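Local coordinates for protein alpha-glucosidase (Pseudoalteromonas sp. K8, PDB 5HQ4) that probably hydrolyses alpha-glucosidic bonds as a calcium-binding member of glycoside hydrolase family 97, at residues E437-T442 / P449-R454. Residues are numbered along the deposited sequence; the frame is centred on the assembly and turned at random.
Sequences EPIKDT and PNWITR. With CA (calcium ion), chain G.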
loop_
_atom_site.group_PDB
_atom_site.type_symbol
_atom_site.label_atom_id
_atom_site.label_comp_id
_atom_site.label_asym_id
_atom_site.label_seq_id
_atom_site.Cartn_x
_atom_site.Cartn_y
_atom_site.Cartn_z
ATOM N N GLU A 437 -3.298 9.779 2.798
ATOM C CA GLU A 437 -3.042 9.841 4.234
ATOM C C GLU A 437 -3.856 8.762 4.954
ATOM O O GLU A 437 -4.703 9.064 5.800
ATOM C CB GLU A 437 -3.334 11.225 4.799
ATOM C CG GLU A 437 -2.503 12.320 4.108
ATOM C CD GLU A 437 -3.033 12.651 2.707
ATOM O OE1 GLU A 437 -4.261 12.811 2.561
ATOM O OE2 GLU A 437 -2.238 12.715 1.745
ATOM N N PRO A 438 -3.626 7.490 4.625
ATOM C CA PRO A 438 -4.484 6.404 5.103
ATOM C C PRO A 438 -3.929 5.738 6.345
ATOM O O PRO A 438 -2.860 6.116 6.835
ATOM C CB PRO A 438 -4.427 5.418 3.934
ATOM C CG PRO A 438 -2.952 5.478 3.574
ATOM C CD PRO A 438 -2.568 6.973 3.740
ATOM N N ILE A 439 -4.645 4.726 6.838
ATOM C CA ILE A 439 -4.008 3.639 7.580
ATOM C C ILE A 439 -3.267 2.758 6.579
ATOM O O ILE A 439 -3.709 2.591 5.432
ATOM C CB ILE A 439 -5.062 2.829 8.365
ATOM C CG1 ILE A 439 -4.411 1.680 9.143
ATOM C CG2 ILE A 439 -6.123 2.238 7.416
ATOM C CD1 ILE A 439 -3.561 2.152 10.331
ATOM N N LYS A 440 -2.124 2.212 6.994
ATOM C CA LYS A 440 -1.378 1.304 6.128
ATOM C C LYS A 440 -2.258 0.138 5.688
ATOM O O LYS A 440 -3.213 -0.251 6.376
ATOM C CB LYS A 440 -0.133 0.780 6.851
ATOM C CG LYS A 440 -0.476 -0.171 8.036
ATOM C CD LYS A 440 0.665 -0.244 9.065
ATOM C CE LYS A 440 0.324 -1.258 10.163
ATOM N NZ LYS A 440 1.392 -1.394 11.203
ATOM N N ASP A 441 -1.934 -0.410 4.520
ATOM C CA ASP A 441 -2.660 -1.555 3.970
ATOM C C ASP A 441 -2.348 -2.806 4.792
ATOM O O ASP A 441 -1.180 -3.103 5.061
ATOM C CB ASP A 441 -2.242 -1.745 2.505
ATOM C CG ASP A 441 -3.128 -2.731 1.739
ATOM O OD1 ASP A 441 -3.709 -3.654 2.356
ATOM O OD2 ASP A 441 -3.224 -2.579 0.492
ATOM N N THR A 442 -3.391 -3.507 5.252
ATOM C CA THR A 442 -3.204 -4.771 5.959
ATOM C C THR A 442 -3.988 -5.895 5.282
ATOM O O THR A 442 -4.290 -6.914 5.914
ATOM C CB THR A 442 -3.581 -4.648 7.440
ATOM O OG1 THR A 442 -4.963 -4.283 7.578
ATOM C CG2 THR A 442 -2.697 -3.581 8.136
ATOM N N PRO A 449 -13.639 -5.411 -1.223
ATOM C CA PRO A 449 -12.945 -5.188 -2.497
ATOM C C PRO A 449 -13.173 -3.816 -3.117
ATOM O O PRO A 449 -12.567 -3.531 -4.156
ATOM C CB PRO A 449 -13.502 -6.312 -3.393
ATOM C CG PRO A 449 -13.929 -7.389 -2.419
ATOM C CD PRO A 449 -14.483 -6.618 -1.254
ATOM N N ASN A 450 -13.995 -2.946 -2.531
ATOM C CA ASN A 450 -14.068 -1.572 -3.008
ATOM C C ASN A 450 -12.997 -0.686 -2.383
ATOM O O ASN A 450 -12.889 0.485 -2.757
ATOM C CB ASN A 450 -15.463 -0.975 -2.750
ATOM C CG ASN A 450 -15.725 -0.722 -1.283
ATOM O OD1 ASN A 450 -15.397 -1.547 -0.431
ATOM N ND2 ASN A 450 -16.301 0.435 -0.974
ATOM N N TRP A 451 -12.187 -1.215 -1.460
ATOM C CA TRP A 451 -11.045 -0.464 -0.928
ATOM C C TRP A 451 -9.869 -0.722 -1.867
ATOM O O TRP A 451 -9.011 -1.570 -1.627
ATOM C CB TRP A 451 -10.724 -0.875 0.510
ATOM C CG TRP A 451 -10.054 0.237 1.302
ATOM C CD1 TRP A 451 -9.528 1.390 0.798
ATOM C CD2 TRP A 451 -9.889 0.309 2.721
ATOM N NE1 TRP A 451 -9.046 2.180 1.816
ATOM C CE2 TRP A 451 -9.254 1.536 3.008
ATOM C CE3 TRP A 451 -10.234 -0.540 3.782
ATOM C CZ2 TRP A 451 -8.939 1.931 4.309
ATOM C CZ3 TRP A 451 -9.928 -0.141 5.078
ATOM C CH2 TRP A 451 -9.290 1.088 5.328
ATOM N N ILE A 452 -9.831 0.033 -2.965
ATOM C CA ILE A 452 -9.037 -0.426 -4.101
ATOM C C ILE A 452 -7.567 -0.047 -3.982
ATOM O O ILE A 452 -6.700 -0.812 -4.424
ATOM C CB ILE A 452 -9.641 0.074 -5.428
ATOM C CG1 ILE A 452 -9.846 1.589 -5.426
ATOM C CG2 ILE A 452 -10.944 -0.642 -5.677
ATOM C CD1 ILE A 452 -10.346 2.135 -6.763
ATOM N N THR A 453 -7.241 1.089 -3.369
ATOM C CA THR A 453 -5.844 1.493 -3.288
ATOM C C THR A 453 -5.703 2.580 -2.224
ATOM O O THR A 453 -6.689 3.036 -1.637
ATOM C CB THR A 453 -5.338 1.950 -4.666
ATOM O OG1 THR A 453 -3.904 2.025 -4.652
ATOM C CG2 THR A 453 -5.943 3.310 -5.046
ATOM N N ARG A 454 -4.459 2.977 -1.963
ATOM C CA ARG A 454 -4.182 4.044 -1.007
ATOM C C ARG A 454 -2.794 4.599 -1.281
ATOM O O ARG A 454 -2.018 4.041 -2.056
ATOM C CB ARG A 454 -4.284 3.553 0.446
ATOM C CG ARG A 454 -3.076 2.724 0.926
ATOM C CD ARG A 454 -3.458 1.882 2.169
ATOM N NE ARG A 454 -4.559 0.971 1.845
ATOM C CZ ARG A 454 -5.529 0.603 2.681
ATOM N NH1 ARG A 454 -5.565 1.063 3.930
ATOM N NH2 ARG A 454 -6.475 -0.231 2.256
HETATM CA CA CA G . -0.334 12.893 0.380
HETATM O O HOH W 1 -3.930 -0.369 -0.737
HETATM O O HOH W 2 0.610 14.550 1.818
HETATM O O HOH W 3 -2.083 12.992 -1.244
#
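Pro438 lays CB and CG against the aliphatic part of Arg454, with its CG 3.8 Å from Arg454 CG; a compact apolar ring suits a place beside bare methylenes. The residue before it, Glu437, gives OE2 to the calcium ion, which Glu154, Glu455 and Glu461 also bind; metal ligand and arginine contact are thus sequence neighbours. At Ile439 the backbone takes over: its O accepts a hydrogen bond from Arg454 NH1 (2.8 Å, N-H...O angle 159°). The oxygen lies in the guanidinium plane, although the donor stands above the carbonyl plane. A beta-branched apolar residue fits, since Ile439 CG2 lies by both Arg454 NH1 and the indole, 4.0 Å from Trp451 CH2.

Both segments belong to the catalytic (beta/alpha)8 barrel: 437-442 is in the loop following strand 432-435, and Arg454 comes from the neighbouring parallel strand 451-454. Arginine suits this place: its methylenes meet the proline, its N-H groups serve carbonyl and water, and a bend at chi3 (60°) helps bring flat NH2 over the centre of the broad Trp451 indole, 3.3 Å above its plane. Lys440 carries NZ to a salt bridge with Glu186, a task for a long, charged chain. Asp441 passes CB over a guanidinium face, 3.6 Å from Arg454 NE. Opposite charge suits this place, yet no N-H of Arg454 aims at the carboxylate: a water accepts from NE and donates to OD2, while OD1 takes the backbone N-H of Gly443. A leucine in place of Arg454 would probably leave the Ile439 carbonyl without its buried donor and Asp441 without its water-relayed countercharge.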